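Local coordinates for flagellar hook protein FlgE (Caulobacter crescentus CB15, PDB 5AY6), which forms the flagellar hook, the universal joint that probably passes motor torque on to the filament, this fragment covering its third-domain and FlaE D2 regions, at residues A[13-24]-A[187-197]; A[46-55]-A[67-78]. All coordinates share one frame; numbering follows the deposited sequence.

Contact 1 of 2, residues A[13-24]-A[187-197]; sequences LRSEQPVAAAVS and MLKGPGPNQWY
Leu13 and Lys189 sandwich the indole of Trp196. From one side Leu13 lays CB over the six-membered ring, a CH-pi contact 4.0 Å from its centroid, and CD1 over the same face, while its CD2 crosses to CE of Met187 at 3.7 Å. Against the opposite face, offset toward the rim, lies CD of Lys189, and at the ring edge, in plane, the carbonyl O of Arg14 stands 3.4 Å from CZ2 of Trp196. Lys189 suits its place by being greasy along its length and charged at its end. With CG anti to the backbone N (chi1 -176°) and bends at chi2 and chi4, its chain slides past Gln17, CG of Lys189 3.3 Å from O of Gln17, and NZ turns back to donate to Gln195 O (2.8 Å) and Gly190 O. A leucine in its place would probably leave the carbonyls of Gly190 and Gln195 without their charged donor and the 190-194 loop less firmly held. Val23 sets CG1 against Pro191 CD in the loop and CG2 against Leu188 CD1 in the preceding strand. The connection between strands 6-12 and 24-39 thereby packs on the hairpin of strands 180-189 and 195-202, beside Phe222 of strand 214-222.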
loop_
_atom_site.group_PDB
_atom_site.type_symbol
_atom_site.label_atom_id
_atom_site.label_comp_id
_atom_site.label_asym_id
_atom_site.label_seq_id
_atom_site.Cartn_x
_atom_site.Cartn_y
_atom_site.Cartn_z
ATOM N N LEU A 13 8.497 -14.098 3.859
ATOM C CA LEU A 13 7.347 -13.409 4.429
ATOM C C LEU A 13 6.246 -14.432 4.660
ATOM O O LEU A 13 5.854 -15.128 3.727
ATOM C CB LEU A 13 6.860 -12.302 3.495
ATOM C CG LEU A 13 7.890 -11.270 3.040
ATOM C CD1 LEU A 13 7.338 -10.448 1.886
ATOM C CD2 LEU A 13 8.275 -10.366 4.195
ATOM N N ARG A 14 5.745 -14.534 5.888
ATOM C CA ARG A 14 4.726 -15.540 6.176
ATOM C C ARG A 14 3.469 -15.297 5.356
ATOM O O ARG A 14 2.843 -14.252 5.471
ATOM C CB ARG A 14 4.366 -15.571 7.661
ATOM C CG ARG A 14 3.362 -16.671 7.961
ATOM C CD ARG A 14 3.189 -16.948 9.440
ATOM N NE ARG A 14 2.235 -18.037 9.644
ATOM C CZ ARG A 14 1.719 -18.380 10.821
ATOM N NH1 ARG A 14 2.069 -17.725 11.921
ATOM N NH2 ARG A 14 0.851 -19.383 10.896
ATOM N N SER A 15 3.092 -16.278 4.541
ATOM C CA SER A 15 1.962 -16.105 3.626
ATOM C C SER A 15 0.636 -15.908 4.362
ATOM O O SER A 15 -0.271 -15.249 3.839
ATOM C CB SER A 15 1.856 -17.302 2.674
ATOM O OG SER A 15 1.465 -18.469 3.372
ATOM N N GLU A 16 0.530 -16.472 5.567
ATOM C CA GLU A 16 -0.699 -16.375 6.358
ATOM C C GLU A 16 -0.741 -15.146 7.262
ATOM O O GLU A 16 -1.685 -14.991 8.039
ATOM C CB GLU A 16 -0.898 -17.616 7.233
ATOM C CG GLU A 16 -1.166 -18.911 6.499
ATOM C CD GLU A 16 -1.416 -20.076 7.458
ATOM O OE1 GLU A 16 -1.179 -19.929 8.682
ATOM O OE2 GLU A 16 -1.784 -21.168 6.969
ATOM N N GLN A 17 0.285 -14.297 7.185
ATOM C CA GLN A 17 0.287 -13.037 7.923
ATOM C C GLN A 17 -1.032 -12.308 7.703
ATOM O O GLN A 17 -1.384 -11.981 6.576
ATOM C CB GLN A 17 1.458 -12.147 7.493
ATOM C CG GLN A 17 1.335 -10.701 7.955
ATOM C CD GLN A 17 1.618 -10.529 9.434
ATOM O OE1 GLN A 17 2.701 -10.865 9.910
ATOM N NE2 GLN A 17 0.645 -10.004 10.170
ATOM N N PRO A 18 -1.788 -12.088 8.785
ATOM C CA PRO A 18 -3.083 -11.424 8.640
ATOM C C PRO A 18 -2.935 -9.928 8.373
ATOM O O PRO A 18 -1.990 -9.293 8.845
ATOM C CB PRO A 18 -3.766 -11.688 9.987
ATOM C CG PRO A 18 -2.653 -11.925 10.940
ATOM C CD PRO A 18 -1.558 -12.578 10.156
ATOM N N VAL A 19 -3.868 -9.383 7.605
ATOM C CA VAL A 19 -3.855 -7.974 7.238
ATOM C C VAL A 19 -4.094 -7.074 8.451
ATOM O O VAL A 19 -4.999 -7.320 9.245
ATOM C CB VAL A 19 -4.922 -7.688 6.173
ATOM C CG1 VAL A 19 -4.853 -6.246 5.729
ATOM C CG2 VAL A 19 -4.739 -8.615 4.980
ATOM N N ALA A 20 -3.280 -6.030 8.592
ATOM C CA ALA A 20 -3.444 -5.088 9.698
ATOM C C ALA A 20 -4.720 -4.266 9.538
ATOM O O ALA A 20 -5.169 -4.001 8.421
ATOM C CB ALA A 20 -2.240 -4.171 9.801
ATOM N N ALA A 21 -5.292 -3.860 10.666
ATOM C CA ALA A 21 -6.473 -3.002 10.674
ATOM C C ALA A 21 -6.221 -1.685 9.941
ATOM O O ALA A 21 -7.150 -1.078 9.418
ATOM C CB ALA A 21 -6.913 -2.731 12.097
ATOM N N ALA A 22 -4.967 -1.245 9.904
ATOM C CA ALA A 22 -4.616 -0.021 9.184
ATOM C C ALA A 22 -4.583 -0.226 7.665
ATOM O O ALA A 22 -4.507 0.736 6.906
ATOM C CB ALA A 22 -3.271 0.509 9.668
ATOM N N VAL A 23 -4.632 -1.479 7.221
ATOM C CA VAL A 23 -4.680 -1.763 5.789
ATOM C C VAL A 23 -6.082 -2.203 5.371
ATOM O O VAL A 23 -6.589 -1.772 4.334
ATOM C CB VAL A 23 -3.641 -2.837 5.390
ATOM C CG1 VAL A 23 -3.905 -3.367 3.991
ATOM C CG2 VAL A 23 -2.233 -2.260 5.485
ATOM N N SER A 24 -6.705 -3.058 6.178
ATOM C CA SER A 24 -8.098 -3.448 5.966
ATOM C C SER A 24 -8.910 -3.175 7.225
ATOM O O SER A 24 -8.809 -3.898 8.219
ATOM C CB SER A 24 -8.212 -4.919 5.578
ATOM O OG SER A 24 -7.640 -5.143 4.305
ATOM N N MET A 187 7.450 -3.642 4.724
ATOM C CA MET A 187 6.351 -4.289 4.031
ATOM C C MET A 187 5.128 -4.535 4.908
ATOM O O MET A 187 5.233 -4.769 6.115
ATOM C CB MET A 187 6.827 -5.610 3.424
ATOM C CG MET A 187 7.641 -5.435 2.146
ATOM S SD MET A 187 8.536 -6.922 1.704
ATOM C CE MET A 187 9.608 -7.097 3.129
ATOM N N LEU A 188 3.968 -4.465 4.267
ATOM C CA LEU A 188 2.684 -4.740 4.893
ATOM C C LEU A 188 1.957 -5.767 4.053
ATOM O O LEU A 188 1.983 -5.688 2.823
ATOM C CB LEU A 188 1.834 -3.472 4.994
ATOM C CG LEU A 188 2.158 -2.426 6.057
ATOM C CD1 LEU A 188 1.566 -1.084 5.648
ATOM C CD2 LEU A 188 1.613 -2.868 7.408
ATOM N N LYS A 189 1.303 -6.724 4.700
ATOM C CA LYS A 189 0.416 -7.624 3.980
ATOM C C LYS A 189 -0.710 -6.813 3.349
ATOM O O LYS A 189 -1.380 -6.040 4.033
ATOM C CB LYS A 189 -0.159 -8.699 4.906
ATOM C CG LYS A 189 -1.012 -9.733 4.184
ATOM C CD LYS A 189 -0.150 -10.609 3.284
ATOM C CE LYS A 189 -0.996 -11.474 2.369
ATOM N NZ LYS A 189 -1.642 -10.668 1.298
ATOM N N GLY A 190 -0.905 -6.982 2.045
ATOM C CA GLY A 190 -1.970 -6.295 1.342
ATOM C C GLY A 190 -3.263 -7.086 1.393
ATOM O O GLY A 190 -3.269 -8.240 1.817
ATOM N N PRO A 191 -4.369 -6.470 0.955
ATOM C CA PRO A 191 -5.686 -7.116 0.989
ATOM C C PRO A 191 -5.841 -8.193 -0.084
ATOM O O PRO A 191 -6.676 -9.091 0.061
ATOM C CB PRO A 191 -6.654 -5.953 0.744
ATOM C CG PRO A 191 -5.854 -4.939 0.008
ATOM C CD PRO A 191 -4.443 -5.068 0.506
ATOM N N GLY A 192 -5.045 -8.103 -1.143
ATOM C CA GLY A 192 -5.115 -9.063 -2.226
ATOM C C GLY A 192 -4.369 -10.336 -1.884
ATOM O O GLY A 192 -3.512 -10.336 -1.002
ATOM N N PRO A 193 -4.693 -11.433 -2.581
ATOM C CA PRO A 193 -4.004 -12.708 -2.352
ATOM C C PRO A 193 -2.528 -12.636 -2.724
ATOM O O PRO A 193 -2.199 -12.188 -3.824
ATOM C CB PRO A 193 -4.755 -13.687 -3.262
ATOM C CG PRO A 193 -5.409 -12.835 -4.292
ATOM C CD PRO A 193 -5.744 -11.545 -3.606
ATOM N N ASN A 194 -1.664 -13.064 -1.804
ATOM C CA ASN A 194 -0.222 -13.117 -2.027
ATOM C C ASN A 194 0.355 -11.758 -2.373
ATOM O O ASN A 194 1.363 -11.652 -3.074
ATOM C CB ASN A 194 0.099 -14.128 -3.127
ATOM C CG ASN A 194 -0.395 -15.511 -2.787
ATOM O OD1 ASN A 194 -0.085 -16.043 -1.721
ATOM N ND2 ASN A 194 -1.190 -16.093 -3.676
ATOM N N GLN A 195 -0.289 -10.722 -1.851
ATOM C CA GLN A 195 0.039 -9.351 -2.199
ATOM C C GLN A 195 0.537 -8.591 -0.978
ATOM O O GLN A 195 -0.024 -8.718 0.109
ATOM C CB GLN A 195 -1.189 -8.665 -2.788
ATOM C CG GLN A 195 -1.029 -7.186 -3.030
ATOM C CD GLN A 195 -2.359 -6.508 -3.240
ATOM O OE1 GLN A 195 -3.098 -6.254 -2.284
ATOM N NE2 GLN A 195 -2.688 -6.227 -4.495
ATOM N N TRP A 196 1.596 -7.810 -1.158
ATOM C CA TRP A 196 2.157 -7.012 -0.073
ATOM C C TRP A 196 2.403 -5.573 -0.541
ATOM O O TRP A 196 2.700 -5.346 -1.713
ATOM C CB TRP A 196 3.464 -7.635 0.434
ATOM C CG TRP A 196 3.299 -8.998 1.066
ATOM C CD1 TRP A 196 2.931 -10.158 0.440
ATOM C CD2 TRP A 196 3.508 -9.336 2.444
ATOM N NE1 TRP A 196 2.889 -11.190 1.345
ATOM C CE2 TRP A 196 3.243 -10.715 2.580
ATOM C CE3 TRP A 196 3.896 -8.609 3.572
ATOM C CZ2 TRP A 196 3.352 -11.378 3.803
ATOM C CZ3 TRP A 196 4.004 -9.270 4.786
ATOM C CH2 TRP A 196 3.729 -10.641 4.891
ATOM N N TYR A 197 2.263 -4.611 0.368
ATOM C CA TYR A 197 2.621 -3.220 0.081
ATOM C C TYR A 197 4.029 -2.970 0.605
ATOM O O TYR A 197 4.327 -3.278 1.761
ATOM C CB TYR A 197 1.630 -2.239 0.720
ATOM C CG TYR A 197 0.217 -2.337 0.192
ATOM C CD1 TYR A 197 -0.047 -2.922 -1.040
ATOM C CD2 TYR A 197 -0.854 -1.837 0.923
ATOM C CE1 TYR A 197 -1.336 -3.008 -1.529
ATOM C CE2 TYR A 197 -2.149 -1.925 0.443
ATOM C CZ TYR A 197 -2.384 -2.507 -0.784
ATOM O OH TYR A 197 -3.668 -2.588 -1.274
HETATM O O HOH W 1 -0.904 -14.590 1.039
HETATM O O HOH W 2 -1.347 -5.570 6.760
#

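Contact 2 of 2, residues A[46-55]-A[67-78]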
loop_
_atom_site.group_PDB
_atom_site.type_symbol
_atom_site.label_atom_id
_atom_site.label_comp_id
_atom_site.label_asym_id
_atom_site.label_seq_id
_atom_site.Cartn_x
_atom_site.Cartn_y
_atom_site.Cartn_z
ATOM N N HIS A 46 -30.521 -7.861 6.667
ATOM C CA HIS A 46 -29.211 -8.472 6.866
ATOM C C HIS A 46 -28.401 -7.747 7.934
ATOM O O HIS A 46 -28.659 -6.587 8.248
ATOM C CB HIS A 46 -28.400 -8.474 5.566
ATOM C CG HIS A 46 -29.167 -8.914 4.357
ATOM N ND1 HIS A 46 -29.017 -10.156 3.797
ATOM C CD2 HIS A 46 -30.076 -8.255 3.591
ATOM C CE1 HIS A 46 -29.808 -10.260 2.736
ATOM N NE2 HIS A 46 -30.457 -9.121 2.596
ATOM N N ASN A 47 -27.414 -8.448 8.479
ATOM C CA ASN A 47 -26.333 -7.809 9.211
ATOM C C ASN A 47 -25.068 -7.929 8.372
ATOM O O ASN A 47 -24.717 -9.022 7.918
ATOM C CB ASN A 47 -26.129 -8.444 10.587
ATOM C CG ASN A 47 -27.342 -8.299 11.486
ATOM O OD1 ASN A 47 -28.131 -7.365 11.344
ATOM N ND2 ASN A 47 -27.497 -9.230 12.417
ATOM N N TYR A 48 -24.395 -6.808 8.152
ATOM C CA TYR A 48 -23.227 -6.789 7.280
ATOM C C TYR A 48 -21.977 -6.295 7.990
ATOM O O TYR A 48 -22.048 -5.437 8.867
ATOM C CB TYR A 48 -23.476 -5.899 6.056
ATOM C CG TYR A 48 -24.417 -6.462 5.020
ATOM C CD1 TYR A 48 -24.119 -7.641 4.348
ATOM C CD2 TYR A 48 -25.586 -5.792 4.681
ATOM C CE1 TYR A 48 -24.969 -8.149 3.389
ATOM C CE2 TYR A 48 -26.441 -6.291 3.722
ATOM C CZ TYR A 48 -26.128 -7.470 3.080
ATOM O OH TYR A 48 -26.978 -7.973 2.124
ATOM N N ASP A 49 -20.832 -6.833 7.592
ATOM C CA ASP A 49 -19.554 -6.230 7.938
ATOM C C ASP A 49 -19.097 -5.396 6.754
ATOM O O ASP A 49 -19.232 -5.814 5.601
ATOM C CB ASP A 49 -18.510 -7.290 8.295
ATOM C CG ASP A 49 -18.659 -7.803 9.717
ATOM O OD1 ASP A 49 -19.157 -7.044 10.574
ATOM O OD2 ASP A 49 -18.271 -8.963 9.973
ATOM N N VAL A 50 -18.582 -4.208 7.033
ATOM C CA VAL A 50 -18.066 -3.351 5.978
ATOM C C VAL A 50 -16.573 -3.153 6.181
ATOM O O VAL A 50 -16.135 -2.678 7.227
ATOM C CB VAL A 50 -18.780 -1.991 5.945
ATOM C CG1 VAL A 50 -18.308 -1.171 4.743
ATOM C CG2 VAL A 50 -20.286 -2.187 5.901
ATOM N N VAL A 51 -15.790 -3.529 5.179
ATOM C CA VAL A 51 -14.344 -3.438 5.284
ATOM C C VAL A 51 -13.784 -2.531 4.198
ATOM O O VAL A 51 -13.862 -2.854 3.011
ATOM C CB VAL A 51 -13.677 -4.830 5.177
ATOM C CG1 VAL A 51 -12.170 -4.720 5.384
ATOM C CG2 VAL A 51 -14.289 -5.803 6.180
ATOM N N TYR A 52 -13.240 -1.389 4.611
ATOM C CA TYR A 52 -12.491 -0.520 3.715
ATOM C C TYR A 52 -11.036 -0.956 3.703
ATOM O O TYR A 52 -10.456 -1.191 4.760
ATOM C CB TYR A 52 -12.570 0.941 4.151
ATOM C CG TYR A 52 -13.947 1.560 4.130
ATOM C CD1 TYR A 52 -14.490 2.056 2.952
ATOM C CD2 TYR A 52 -14.685 1.689 5.297
ATOM C CE1 TYR A 52 -15.743 2.646 2.934
ATOM C CE2 TYR A 52 -15.939 2.278 5.290
ATOM C CZ TYR A 52 -16.462 2.752 4.107
ATOM O OH TYR A 52 -17.706 3.336 4.100
ATOM N N SER A 53 -10.447 -1.055 2.516
ATOM C CA SER A 53 -9.033 -1.397 2.403
ATOM C C SER A 53 -8.254 -0.349 1.618
ATOM O O SER A 53 -8.763 0.236 0.662
ATOM C CB SER A 53 -8.857 -2.767 1.747
ATOM O OG SER A 53 -9.314 -3.792 2.609
ATOM N N SER A 54 -7.014 -0.124 2.030
ATOM C CA SER A 54 -6.111 0.749 1.299
ATOM C C SER A 54 -5.729 0.125 -0.046
ATOM O O SER A 54 -5.493 -1.077 -0.141
ATOM C CB SER A 54 -4.862 1.036 2.135
ATOM O OG SER A 54 -3.803 1.506 1.324
ATOM N N THR A 55 -5.684 0.951 -1.084
ATOM C CA THR A 55 -5.301 0.500 -2.417
ATOM C C THR A 55 -3.805 0.287 -2.551
ATOM O O THR A 55 -3.348 -0.331 -3.512
ATOM C CB THR A 55 -5.715 1.513 -3.485
ATOM O OG1 THR A 55 -5.104 2.775 -3.183
ATOM C CG2 THR A 55 -7.227 1.673 -3.521
ATOM N N TYR A 67 -10.607 3.988 -2.298
ATOM C CA TYR A 67 -10.492 2.921 -1.313
ATOM C C TYR A 67 -11.148 1.644 -1.841
ATOM O O TYR A 67 -12.086 1.706 -2.636
ATOM C CB TYR A 67 -11.147 3.332 0.014
ATOM C CG TYR A 67 -10.679 4.663 0.570
ATOM C CD1 TYR A 67 -9.487 4.763 1.282
ATOM C CD2 TYR A 67 -11.442 5.816 0.406
ATOM C CE1 TYR A 67 -9.058 5.978 1.799
ATOM C CE2 TYR A 67 -11.018 7.038 0.925
ATOM C CZ TYR A 67 -9.828 7.111 1.619
ATOM O OH TYR A 67 -9.401 8.319 2.137
ATOM N N LEU A 68 -10.657 0.489 -1.404
ATOM C CA LEU A 68 -11.319 -0.772 -1.726
ATOM C C LEU A 68 -12.387 -1.047 -0.676
ATOM O O LEU A 68 -12.218 -0.682 0.488
ATOM C CB LEU A 68 -10.320 -1.931 -1.775
ATOM C CG LEU A 68 -9.135 -1.789 -2.730
ATOM C CD1 LEU A 68 -8.303 -3.065 -2.741
ATOM C CD2 LEU A 68 -9.625 -1.451 -4.131
ATOM N N VAL A 69 -13.480 -1.687 -1.087
ATOM C CA VAL A 69 -14.562 -2.020 -0.166
ATOM C C VAL A 69 -15.016 -3.468 -0.313
ATOM O O VAL A 69 -15.264 -3.940 -1.426
ATOM C CB VAL A 69 -15.792 -1.110 -0.378
ATOM C CG1 VAL A 69 -16.931 -1.529 0.545
ATOM C CG2 VAL A 69 -15.435 0.346 -0.156
ATOM N N ASP A 70 -15.123 -4.168 0.816
ATOM C CA ASP A 70 -15.754 -5.486 0.857
ATOM C C ASP A 70 -16.995 -5.437 1.740
ATOM O O ASP A 70 -16.957 -4.889 2.845
ATOM C CB ASP A 70 -14.794 -6.554 1.390
ATOM C CG ASP A 70 -13.645 -6.840 0.442
ATOM O OD1 ASP A 70 -13.898 -7.034 -0.768
ATOM O OD2 ASP A 70 -12.492 -6.872 0.916
ATOM N N ILE A 71 -18.094 -6.004 1.254
ATOM C CA ILE A 71 -19.290 -6.170 2.077
ATOM C C ILE A 71 -19.444 -7.646 2.423
ATOM O O ILE A 71 -19.529 -8.497 1.531
ATOM C CB ILE A 71 -20.561 -5.674 1.374
ATOM C CG1 ILE A 71 -20.329 -4.297 0.746
ATOM C CG2 ILE A 71 -21.722 -5.633 2.361
ATOM C CD1 ILE A 71 -19.999 -3.224 1.748
ATOM N N LYS A 72 -19.468 -7.950 3.714
ATOM C CA LYS A 72 -19.472 -9.338 4.151
ATOM C C LYS A 72 -20.710 -9.686 4.969
ATOM O O LYS A 72 -21.219 -8.867 5.738
ATOM C CB LYS A 72 -18.209 -9.642 4.959
ATOM C CG LYS A 72 -16.913 -9.447 4.182
ATOM C CD LYS A 72 -15.717 -9.954 4.973
ATOM C CE LYS A 72 -14.421 -9.779 4.201
ATOM N NZ LYS A 72 -13.263 -10.385 4.923
ATOM N N GLU A 73 -21.190 -10.910 4.784
ATOM C CA GLU A 73 -22.299 -11.442 5.562
ATOM C C GLU A 73 -21.909 -12.816 6.090
ATOM O O GLU A 73 -21.616 -13.726 5.311
ATOM C CB GLU A 73 -23.569 -11.522 4.717
ATOM C CG GLU A 73 -24.804 -11.967 5.487
ATOM C CD GLU A 73 -26.063 -11.917 4.640
ATOM O OE1 GLU A 73 -25.970 -12.157 3.414
ATOM O OE2 GLU A 73 -27.145 -11.633 5.200
ATOM N N ASN A 74 -21.888 -12.952 7.414
ATOM C CA ASN A 74 -21.399 -14.166 8.065
ATOM C C ASN A 74 -20.006 -14.566 7.576
ATOM O O ASN A 74 -19.721 -15.748 7.382
ATOM C CB ASN A 74 -22.377 -15.318 7.846
ATOM C CG ASN A 74 -23.788 -14.961 8.252
ATOM O OD1 ASN A 74 -23.998 -14.231 9.223
ATOM N ND2 ASN A 74 -24.766 -15.468 7.510
ATOM N N GLY A 75 -19.149 -13.571 7.362
ATOM C CA GLY A 75 -17.781 -13.818 6.949
ATOM C C GLY A 75 -17.621 -14.136 5.474
ATOM O O GLY A 75 -16.535 -14.509 5.033
ATOM N N VAL A 76 -18.699 -13.992 4.710
ATOM C CA VAL A 76 -18.657 -14.245 3.271
ATOM C C VAL A 76 -18.869 -12.955 2.477
ATOM O O VAL A 76 -19.818 -12.215 2.721
ATOM C CB VAL A 76 -19.714 -15.286 2.851
ATOM C CG1 VAL A 76 -19.819 -15.368 1.332
ATOM C CG2 VAL A 76 -19.376 -16.649 3.444
ATOM N N ILE A 77 -17.976 -12.687 1.531
ATOM C CA ILE A 77 -18.086 -11.487 0.709
ATOM C C ILE A 77 -19.264 -11.604 -0.255
ATOM O O ILE A 77 -19.283 -12.481 -1.116
ATOM C CB ILE A 77 -16.787 -11.228 -0.078
ATOM C CG1 ILE A 77 -15.620 -11.017 0.890
ATOM C CG2 ILE A 77 -16.944 -10.037 -1.011
ATOM C CD1 ILE A 77 -14.272 -10.911 0.214
ATOM N N VAL A 78 -20.258 -10.735 -0.097
ATOM C CA VAL A 78 -21.404 -10.742 -1.003
ATOM C C VAL A 78 -21.290 -9.640 -2.057
ATOM O O VAL A 78 -21.942 -9.701 -3.094
ATOM C CB VAL A 78 -22.738 -10.575 -0.244
ATOM C CG1 VAL A 78 -22.902 -11.683 0.782
ATOM C CG2 VAL A 78 -22.813 -9.217 0.424
HETATM O O HOH W 3 -27.478 -11.150 8.006
HETATM O O HOH W 4 -22.743 -10.600 8.933
HETATM O O HOH W 5 -26.452 -10.408 1.347
HETATM O O HOH W 6 -19.818 -11.021 7.911
HETATM O O HOH W 7 -11.841 -4.249 1.585
#
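An antiparallel beta hairpin, strands 45-53 and 64-73, forms the middle of the five-stranded sheet in the region matching the third domain of FlgE. Its segments 46-53 and 67-73 run at 158° to each other, and three hydrogen-bonded pairs, Asp49 with Lys72, Val51 with Asp70 and Ser53 with Leu68, each close two backbone bonds. Between them sit the non-hydrogen-bonded pairs Val50-Ile71 and Tyr52-Val69, whose side chains share the buried face; the beta-branched Val50, Val69 and Ile71 suit both an extended backbone and a packed core. Here Val50 CG1 lies alongside Ile71 CD1, and Tyr52 lies side by side with Val69, CD1 to CG2 3.7 Å. Leu126, Ile128 and Val139 help to cover this face.

The Tyr48 ring leans across the neighbouring strand. Ile71 CG2 approaches off-centre, 4.2 Å from the ring centroid, and Val78 CG2 reaches CE1 from the next strand. The other sheet face is more polar: Asp49, Val51 and Ser53 stand beside Lys72, Asp70 and Leu68, their cross-strand partners. Ser53 OG bonds to Ser24, while Asp70 OD1 goes to Thr80; one water donates to Val51 O and Asp70 OD2 and accepts from Ser53 OG.

A type I' turn from Glu73 to Val76 leads into strand 76-86, with Asn74 and Gly75 at its corners, both at positive phi and well suited to it. Glu73, extended from a CG anti to the backbone N (chi1 -175°), reaches past Tyr48 toward His46. Tyr48 OH sits over the centre of the imidazole, whose NE2 side is taken by Asp40. In the ring plane, ND1 of His46 donates to the syn side of Glu73 OE2 at 2.8 Å, with the carboxylate plane turned 56° from the ring.

Contact 2 comes from a part of the chain lying between the two segments of contact 1, and their centres are 16 Å apart. Segment 13-24 runs into strand 24-39, the edge strand that pairs with 45-53, whereas 187-197 belongs to a different five-stranded sheet in the FlaE D2 region. The two contacts meet: Tyr197 OH lies 2.6 Å from Ser54 O, a probable hydrogen bond, as is Ser24 OG to Ser53 OG at 2.7 Å, and Pro191 packs beside Ser54. Contact 1, with these bonds to Ser53 and Ser54, therefore ties the two five-stranded sheets near the middle of the fragment, while contact 2 builds one of them; the junction probably helps to set their relative orientation within a hook subunit.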